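Local coordinates for encapsidation protein (Lactococcus phage asccphi28, PDB 7JQP), which probably acts as the ATPase of a phage DNA packaging motor, using ATP to drive the viral genome into the capsid, at residues F34-E39 with E73-Y78; L64-I70 with I120-I124; F79-D85 with F97-G101. All coordinates share one frame; numbering follows the deposited sequence.

Contact 1: residues F34-E39 with E73-Y78; sequences FNVTGE and EMLRVY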
# COMPACT_ATOMS: atom_id res chain seq x y z
N PHE A 34 -27.84 1.60 12.53
CA PHE A 34 -28.25 0.55 13.45
C PHE A 34 -29.73 0.25 13.33
O PHE A 34 -30.13 -0.91 13.13
CB PHE A 34 -27.87 0.97 14.87
CG PHE A 34 -28.41 0.06 15.94
CD1 PHE A 34 -29.62 0.35 16.56
CD2 PHE A 34 -27.71 -1.06 16.35
CE1 PHE A 34 -30.12 -0.46 17.55
CE2 PHE A 34 -28.21 -1.88 17.35
CZ PHE A 34 -29.42 -1.58 17.94
N ASN A 35 -30.57 1.28 13.44
CA ASN A 35 -32.01 1.05 13.42
C ASN A 35 -32.50 0.62 12.04
O ASN A 35 -33.37 -0.25 11.93
CB ASN A 35 -32.74 2.31 13.89
CG ASN A 35 -32.52 2.59 15.37
OD1 ASN A 35 -32.06 3.66 15.75
ND2 ASN A 35 -32.85 1.61 16.20
N VAL A 36 -31.96 1.21 10.97
CA VAL A 36 -32.39 0.82 9.63
C VAL A 36 -32.04 -0.64 9.37
O VAL A 36 -32.85 -1.40 8.82
CB VAL A 36 -31.76 1.74 8.57
CG1 VAL A 36 -32.01 1.18 7.17
CG2 VAL A 36 -32.31 3.15 8.69
N THR A 37 -30.83 -1.05 9.74
CA THR A 37 -30.42 -2.43 9.55
C THR A 37 -31.23 -3.37 10.44
O THR A 37 -31.54 -4.49 10.04
CB THR A 37 -28.92 -2.57 9.83
OG1 THR A 37 -28.22 -1.46 9.26
CG2 THR A 37 -28.37 -3.86 9.24
N GLY A 38 -31.59 -2.92 11.65
CA GLY A 38 -32.35 -3.77 12.55
C GLY A 38 -33.77 -4.03 12.08
O GLY A 38 -34.25 -5.17 12.13
N GLU A 39 -34.46 -2.98 11.61
CA GLU A 39 -35.83 -3.16 11.13
C GLU A 39 -35.87 -4.06 9.91
O GLU A 39 -36.83 -4.82 9.73
CB GLU A 39 -36.45 -1.80 10.80
CG GLU A 39 -37.96 -1.81 10.59
CD GLU A 39 -38.74 -1.84 11.89
OE1 GLU A 39 -38.37 -1.10 12.83
OE2 GLU A 39 -39.74 -2.60 11.98
N GLU A 73 -26.99 -6.78 20.59
CA GLU A 73 -27.98 -5.82 21.08
C GLU A 73 -29.03 -5.53 20.01
O GLU A 73 -30.21 -5.38 20.33
CB GLU A 73 -27.29 -4.53 21.53
CG GLU A 73 -26.67 -3.72 20.41
CD GLU A 73 -25.92 -2.50 20.91
OE1 GLU A 73 -26.13 -2.10 22.08
OE2 GLU A 73 -25.12 -1.93 20.14
N MSE A 74 -28.61 -5.44 18.75
CA MSE A 74 -29.54 -5.21 17.65
C MSE A 74 -30.54 -6.36 17.59
O MSE A 74 -31.75 -6.16 17.52
CB MSE A 74 -28.80 -5.08 16.33
CG MSE A 74 -29.61 -4.45 15.21
SE MSE A 74 -28.48 -3.94 13.71
CE MSE A 74 -28.71 -5.48 12.54
N LEU A 75 -29.99 -7.58 17.61
CA LEU A 75 -30.82 -8.77 17.59
C LEU A 75 -31.74 -8.81 18.80
O LEU A 75 -32.93 -9.14 18.68
CB LEU A 75 -29.91 -10.00 17.57
CG LEU A 75 -29.13 -10.21 16.27
CD1 LEU A 75 -27.92 -11.11 16.56
CD2 LEU A 75 -29.96 -10.81 15.15
N ARG A 76 -31.22 -8.45 19.97
CA ARG A 76 -32.01 -8.47 21.20
C ARG A 76 -33.05 -7.36 21.21
O ARG A 76 -34.16 -7.56 21.71
CB ARG A 76 -31.08 -8.35 22.41
CG ARG A 76 -31.77 -8.48 23.76
CD ARG A 76 -30.75 -8.50 24.91
NE ARG A 76 -29.98 -7.26 25.01
CZ ARG A 76 -28.75 -7.09 24.54
NH1 ARG A 76 -28.11 -8.08 23.93
NH2 ARG A 76 -28.15 -5.92 24.69
N VAL A 77 -32.71 -6.19 20.68
CA VAL A 77 -33.66 -5.08 20.64
C VAL A 77 -34.77 -5.36 19.64
O VAL A 77 -35.96 -5.20 19.95
CB VAL A 77 -32.94 -3.76 20.32
CG1 VAL A 77 -33.94 -2.66 20.00
CG2 VAL A 77 -32.09 -3.33 21.51
N TYR A 78 -34.42 -5.77 18.42
CA TYR A 78 -35.43 -5.92 17.38
C TYR A 78 -36.24 -7.20 17.52
O TYR A 78 -37.42 -7.21 17.17
CB TYR A 78 -34.80 -5.82 16.00
CG TYR A 78 -34.70 -4.38 15.56
CD1 TYR A 78 -35.71 -3.81 14.79
CD2 TYR A 78 -33.66 -3.56 15.98
CE1 TYR A 78 -35.66 -2.49 14.41
CE2 TYR A 78 -33.60 -2.23 15.60
CZ TYR A 78 -34.61 -1.70 14.81
OH TYR A 78 -34.57 -0.38 14.43
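With CG of Y78 swung to the side of its backbone N (chi1 -86°), the ring leaves helix 72-79 and lies flat on the backbone of helix 32-46 at G38. F34 reaches back: its CG points away from its own N (chi1 172°), so that the phenyl ring slides alongside M74. The axes of segments 34-39 and 73-78 pass 9.9 Å apart at a crossing angle of -61°, and Y78 fills the gap as a knob among F34, N35, G38 and E39. With no side chain at G38, the ring rests directly on the main chain, G38 CA 3.6 Å from the centroid of the Y78 ring in a CH-pi contact over its face. E39 OE1 meets the rim of the ring in its plane, while Y78 OH comes within 2.8 Å of the backbone O of N35. M74, a selenomethionine, packs CB against F34 CE2, holds SE obliquely beside that ring, 4.6 Å from its centroid, and bends so that CE meets T37 CG2 at 3.7 Å. T37 OG1 bonds to T33 O. Past the F34 ring, OE2 of E73 makes a weak hydrogen bond to N135 N of a neighbouring subunit. Helix 32-46 begins within a Walker A-like sequence, with a sulfate about 6 Å from the F34 side chain; sequence and strand-loop-helix order are consistent with the P-loop helix of an ASCE ATPase, against which helix 72-79 packs.

Contact 2: residues L64-I70 with I120-I124; sequences LEKNNFI and IVYFI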
# COMPACT_ATOMS: atom_id res chain seq x y z
N LEU A 64 -14.27 -0.57 7.53
CA LEU A 64 -15.50 -0.93 8.24
C LEU A 64 -15.38 -2.31 8.86
O LEU A 64 -14.78 -3.22 8.28
CB LEU A 64 -16.69 -0.87 7.28
CG LEU A 64 -18.05 -1.28 7.85
CD1 LEU A 64 -18.52 -0.28 8.89
CD2 LEU A 64 -19.07 -1.42 6.73
N GLU A 65 -15.96 -2.47 10.05
CA GLU A 65 -15.98 -3.75 10.76
C GLU A 65 -17.29 -4.46 10.42
O GLU A 65 -18.32 -4.23 11.05
CB GLU A 65 -15.85 -3.54 12.26
CG GLU A 65 -14.50 -3.02 12.70
CD GLU A 65 -13.41 -4.07 12.66
OE1 GLU A 65 -13.69 -5.25 12.95
OE2 GLU A 65 -12.27 -3.69 12.32
N LYS A 66 -17.25 -5.34 9.41
CA LYS A 66 -18.48 -6.02 9.00
C LYS A 66 -19.02 -6.91 10.12
O LYS A 66 -20.24 -7.09 10.23
CB LYS A 66 -18.27 -6.83 7.72
CG LYS A 66 -17.22 -6.25 6.78
CD LYS A 66 -17.63 -4.84 6.37
CE LYS A 66 -16.99 -4.40 5.07
NZ LYS A 66 -15.53 -4.68 5.00
N ASN A 67 -18.14 -7.47 10.95
CA ASN A 67 -18.58 -8.38 12.00
C ASN A 67 -19.57 -7.70 12.93
O ASN A 67 -20.51 -8.34 13.43
CB ASN A 67 -17.37 -8.89 12.79
CG ASN A 67 -16.32 -9.53 11.91
OD1 ASN A 67 -16.64 -10.26 10.97
ND2 ASN A 67 -15.06 -9.24 12.20
N ASN A 68 -19.38 -6.40 13.20
CA ASN A 68 -20.25 -5.67 14.11
C ASN A 68 -21.38 -4.95 13.38
O ASN A 68 -22.08 -4.13 14.00
CB ASN A 68 -19.46 -4.67 14.94
CG ASN A 68 -18.34 -5.31 15.73
OD1 ASN A 68 -18.21 -6.54 15.75
ND2 ASN A 68 -17.58 -4.50 16.46
N PHE A 69 -21.58 -5.23 12.09
CA PHE A 69 -22.70 -4.65 11.37
C PHE A 69 -24.02 -5.10 11.98
O PHE A 69 -24.96 -4.31 12.12
CB PHE A 69 -22.62 -5.05 9.89
CG PHE A 69 -23.50 -4.25 8.98
CD1 PHE A 69 -23.21 -2.92 8.72
CD2 PHE A 69 -24.60 -4.82 8.37
CE1 PHE A 69 -24.00 -2.17 7.88
CE2 PHE A 69 -25.40 -4.07 7.52
CZ PHE A 69 -25.10 -2.75 7.28
N ILE A 70 -24.09 -6.37 12.36
CA ILE A 70 -25.20 -6.94 13.12
C ILE A 70 -24.67 -7.29 14.51
O ILE A 70 -23.67 -8.01 14.62
CB ILE A 70 -25.76 -8.19 12.42
CG1 ILE A 70 -26.26 -7.85 11.02
CG2 ILE A 70 -26.88 -8.80 13.27
CD1 ILE A 70 -26.69 -9.06 10.21
N ILE A 120 -26.87 -11.88 3.10
CA ILE A 120 -27.93 -10.93 3.39
C ILE A 120 -27.47 -9.48 3.29
O ILE A 120 -28.32 -8.58 3.19
CB ILE A 120 -28.54 -11.19 4.79
CG1 ILE A 120 -27.43 -11.29 5.84
CG2 ILE A 120 -29.39 -12.45 4.77
CD1 ILE A 120 -27.90 -11.05 7.26
N VAL A 121 -26.17 -9.21 3.32
CA VAL A 121 -25.65 -7.86 3.19
C VAL A 121 -24.47 -7.86 2.24
O VAL A 121 -23.59 -8.73 2.31
CB VAL A 121 -25.25 -7.27 4.56
CG1 VAL A 121 -24.75 -5.84 4.40
CG2 VAL A 121 -26.43 -7.31 5.52
N TYR A 122 -24.46 -6.89 1.33
CA TYR A 122 -23.36 -6.66 0.40
C TYR A 122 -22.75 -5.30 0.72
O TYR A 122 -23.48 -4.32 0.94
CB TYR A 122 -23.80 -6.64 -1.07
CG TYR A 122 -24.36 -7.92 -1.65
CD1 TYR A 122 -25.68 -8.28 -1.45
CD2 TYR A 122 -23.57 -8.74 -2.46
CE1 TYR A 122 -26.20 -9.43 -2.00
CE2 TYR A 122 -24.08 -9.89 -3.02
CZ TYR A 122 -25.40 -10.24 -2.79
OH TYR A 122 -25.91 -11.39 -3.35
N PHE A 123 -21.43 -5.22 0.73
CA PHE A 123 -20.72 -3.96 0.92
C PHE A 123 -20.11 -3.54 -0.41
O PHE A 123 -19.38 -4.31 -1.04
CB PHE A 123 -19.65 -4.12 2.00
CG PHE A 123 -20.22 -4.39 3.37
CD1 PHE A 123 -20.62 -3.35 4.19
CD2 PHE A 123 -20.36 -5.69 3.83
CE1 PHE A 123 -21.16 -3.60 5.44
CE2 PHE A 123 -20.90 -5.94 5.08
CZ PHE A 123 -21.29 -4.90 5.88
N ILE A 124 -20.45 -2.32 -0.85
CA ILE A 124 -20.04 -1.78 -2.13
C ILE A 124 -19.56 -0.35 -1.96
O ILE A 124 -20.07 0.40 -1.12
CB ILE A 124 -21.19 -1.79 -3.16
CG1 ILE A 124 -21.86 -3.15 -3.24
CG2 ILE A 124 -20.72 -1.28 -4.52
CD1 ILE A 124 -23.12 -3.09 -4.04
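The nearest CA pairs are K66 with F123, 8.6 Å between CA atoms, and F69 with V121, at 9.3 Å between CA atoms, so the loop 64-70 passes strand 120-124 at side-chain distance. The loop turns on itself through backbone bonds from N68 N to E65 O and from F69 N to K66 O; L64, K66, F69 and I70 all point toward the strand. On the strand, I120 and V121 together oppose I113 in a classic beta bulge. Strand 118-125 lies in the large mixed sheet between strand 112-115, antiparallel to it, and strand 50-55, parallel to it; the loop therefore covers the place where the antiparallel strands join the parallel core. F123 is sandwiched: K66 CD lies 3.6 Å from its ring centroid, almost on the normal, and V121 CG1 touches the opposite face. A bend at chi2 brings K66 CD over the ring, and one at chi4 directs NZ, which bonds I61 O; NZ stands 5.2 Å from the F123 centroid, a long and at most weak cation-pi attraction. The F123 edge points into the face of F69 in a T-shaped pair, centroids 5.1 Å apart and planes at 78°. F69 CE2 also meets V121 CG1 at 3.6 Å, and L64 CD2 packs obliquely on F123 at CE1. Farther along, the CD1 methyls of I70 and I120 touch at 3.8 Å.

Contact 3: residues F79-D85 with F97-G101; sequences FGNRFSD and FSIDG
S84 and S98 form a hydrogen-bonded pair of the antiparallel hairpin 83-89/94-99, each using both its backbone N and its O on the other. S84 N reaches S98 O at 3.2 Å, and S98 N returns to S84 O at 3.0 Å. The hydroxyl of S84 stays on its own strand: OG donates to F83 O from above the carbonyl plane. CA-H groups supply further contacts, I99 CA to R82 O at 3.5 Å and F97 CA to D85 O at 3.4 Å. Ahead of the strand, R82 N bonds F79 O and F83 N bonds G80 O, so the amides of R82 and F83 are satisfied locally. F97 is also tied by backbone bonding to H104 of the next strand. At the open end of the hairpin R82 and D100 make a salt bridge, guanidinium and carboxylate planes 14° apart. R82 NH2 faces D100 OD2 at 2.9 Å, and NE faces OD1, but both hydrogen bonds are bent and weak. F79 CD1 supports one face of the guanidinium, and the F79 ring in turn carries I99 CD1 over its centre, 3.8 Å from the centroid. F83 meets F97 obliquely, CE1 against CB. R82 and D100 also touch a crystal neighbour, which may influence their exact pose. The chemistry implies that the S84/S98 pair joins the strands, whereas the solvent-side ion pair probably contributes attraction of charge more than well-aligned hydrogen bonds.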
# COMPACT_ATOMS: atom_id res chain seq x y z
N PHE A 79 -35.64 -8.29 18.03
CA PHE A 79 -36.39 -9.52 18.24
C PHE A 79 -36.82 -9.71 19.69
O PHE A 79 -37.58 -10.65 19.98
CB PHE A 79 -35.57 -10.75 17.78
CG PHE A 79 -35.31 -10.77 16.30
CD1 PHE A 79 -36.29 -11.19 15.41
CD2 PHE A 79 -34.07 -10.40 15.79
CE1 PHE A 79 -36.05 -11.20 14.05
CE2 PHE A 79 -33.83 -10.42 14.43
CZ PHE A 79 -34.82 -10.83 13.56
N GLY A 80 -36.37 -8.86 20.61
CA GLY A 80 -36.83 -8.91 21.99
C GLY A 80 -36.78 -10.30 22.60
O GLY A 80 -35.75 -10.99 22.52
N ASN A 81 -37.88 -10.71 23.23
CA ASN A 81 -37.89 -11.99 23.92
C ASN A 81 -37.52 -13.15 23.00
O ASN A 81 -36.95 -14.14 23.46
CB ASN A 81 -39.25 -12.30 24.58
CG ASN A 81 -39.36 -11.73 25.98
OD1 ASN A 81 -38.35 -11.55 26.67
ND2 ASN A 81 -40.59 -11.54 26.45
N ARG A 82 -37.87 -13.07 21.72
CA ARG A 82 -37.58 -14.18 20.82
C ARG A 82 -36.08 -14.46 20.72
O ARG A 82 -35.70 -15.57 20.32
CB ARG A 82 -38.13 -13.91 19.42
CG ARG A 82 -39.59 -13.51 19.38
CD ARG A 82 -39.90 -12.81 18.06
NE ARG A 82 -39.47 -13.61 16.91
CZ ARG A 82 -39.45 -13.18 15.66
NH1 ARG A 82 -39.84 -11.94 15.38
NH2 ARG A 82 -39.04 -13.98 14.68
N PHE A 83 -35.23 -13.50 21.07
CA PHE A 83 -33.79 -13.67 20.96
C PHE A 83 -33.28 -14.30 22.26
O PHE A 83 -33.60 -13.82 23.35
CB PHE A 83 -33.12 -12.32 20.69
CG PHE A 83 -31.62 -12.39 20.56
CD1 PHE A 83 -31.05 -12.93 19.42
CD2 PHE A 83 -30.79 -11.89 21.55
CE1 PHE A 83 -29.69 -13.00 19.28
CE2 PHE A 83 -29.41 -11.95 21.40
CZ PHE A 83 -28.86 -12.51 20.26
N SER A 84 -32.49 -15.35 22.12
CA SER A 84 -31.97 -16.13 23.25
C SER A 84 -30.84 -17.00 22.74
O SER A 84 -30.62 -17.12 21.53
CB SER A 84 -33.07 -16.96 23.92
OG SER A 84 -34.05 -16.14 24.54
N ASP A 85 -30.11 -17.61 23.67
CA ASP A 85 -29.06 -18.57 23.34
C ASP A 85 -27.97 -17.93 22.48
O ASP A 85 -27.46 -18.53 21.52
CB ASP A 85 -29.64 -19.79 22.62
CG ASP A 85 -28.68 -20.98 22.62
OD1 ASP A 85 -27.50 -20.79 22.98
OD2 ASP A 85 -29.12 -22.10 22.27
N PHE A 97 -27.00 -18.01 17.46
CA PHE A 97 -28.08 -17.57 18.33
C PHE A 97 -29.36 -18.31 17.97
O PHE A 97 -29.40 -19.11 17.03
CB PHE A 97 -28.28 -16.05 18.22
CG PHE A 97 -28.44 -15.55 16.81
CD1 PHE A 97 -27.33 -15.23 16.06
CD2 PHE A 97 -29.70 -15.40 16.24
CE1 PHE A 97 -27.46 -14.77 14.76
CE2 PHE A 97 -29.83 -14.94 14.94
CZ PHE A 97 -28.71 -14.63 14.20
N SER A 98 -30.42 -18.04 18.73
CA SER A 98 -31.72 -18.67 18.58
C SER A 98 -32.80 -17.62 18.43
O SER A 98 -32.88 -16.68 19.23
CB SER A 98 -32.04 -19.56 19.79
OG SER A 98 -33.38 -20.02 19.76
N ILE A 99 -33.64 -17.78 17.41
CA ILE A 99 -34.85 -16.97 17.24
C ILE A 99 -36.02 -17.92 17.04
O ILE A 99 -36.02 -18.72 16.09
CB ILE A 99 -34.75 -15.98 16.06
CG1 ILE A 99 -33.48 -15.14 16.17
CG2 ILE A 99 -35.97 -15.07 16.06
CD1 ILE A 99 -33.32 -14.12 15.06
N ASP A 100 -37.01 -17.85 17.93
CA ASP A 100 -38.21 -18.68 17.86
C ASP A 100 -37.89 -20.17 17.96
O ASP A 100 -38.67 -21.01 17.49
CB ASP A 100 -39.00 -18.41 16.58
CG ASP A 100 -39.78 -17.11 16.65
OD1 ASP A 100 -40.06 -16.64 17.77
OD2 ASP A 100 -40.11 -16.56 15.57
N GLY A 101 -36.75 -20.52 18.57
CA GLY A 101 -36.34 -21.90 18.67
C GLY A 101 -35.53 -22.41 17.50
O GLY A 101 -34.97 -23.51 17.59

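How the contacts relate
Contacts 1 and 2 lie closer to the centre of the chain and share packing: T37 of helix 32-46 touches F69, and M74 and L75 of helix 72-79 rest on F69 and I70. Contact 1 sets a ring on a glycine backbone between two helices; contact 2 packs side chains between a loop and a strand. Contact 3, at 79-85 and 97-101, is more peripheral; it combines paired backbone, a salt bridge and apolar packing of F79 on I99 and F83 on F97, with exposed residues such as D85 and D100. Helix 72-79 connects it to contact 1, since L75 and R76 pack on F83. Contacts 2 and 3 do not touch, yet both reach the same large sheet, contact 3 at its outermost strand 83-89.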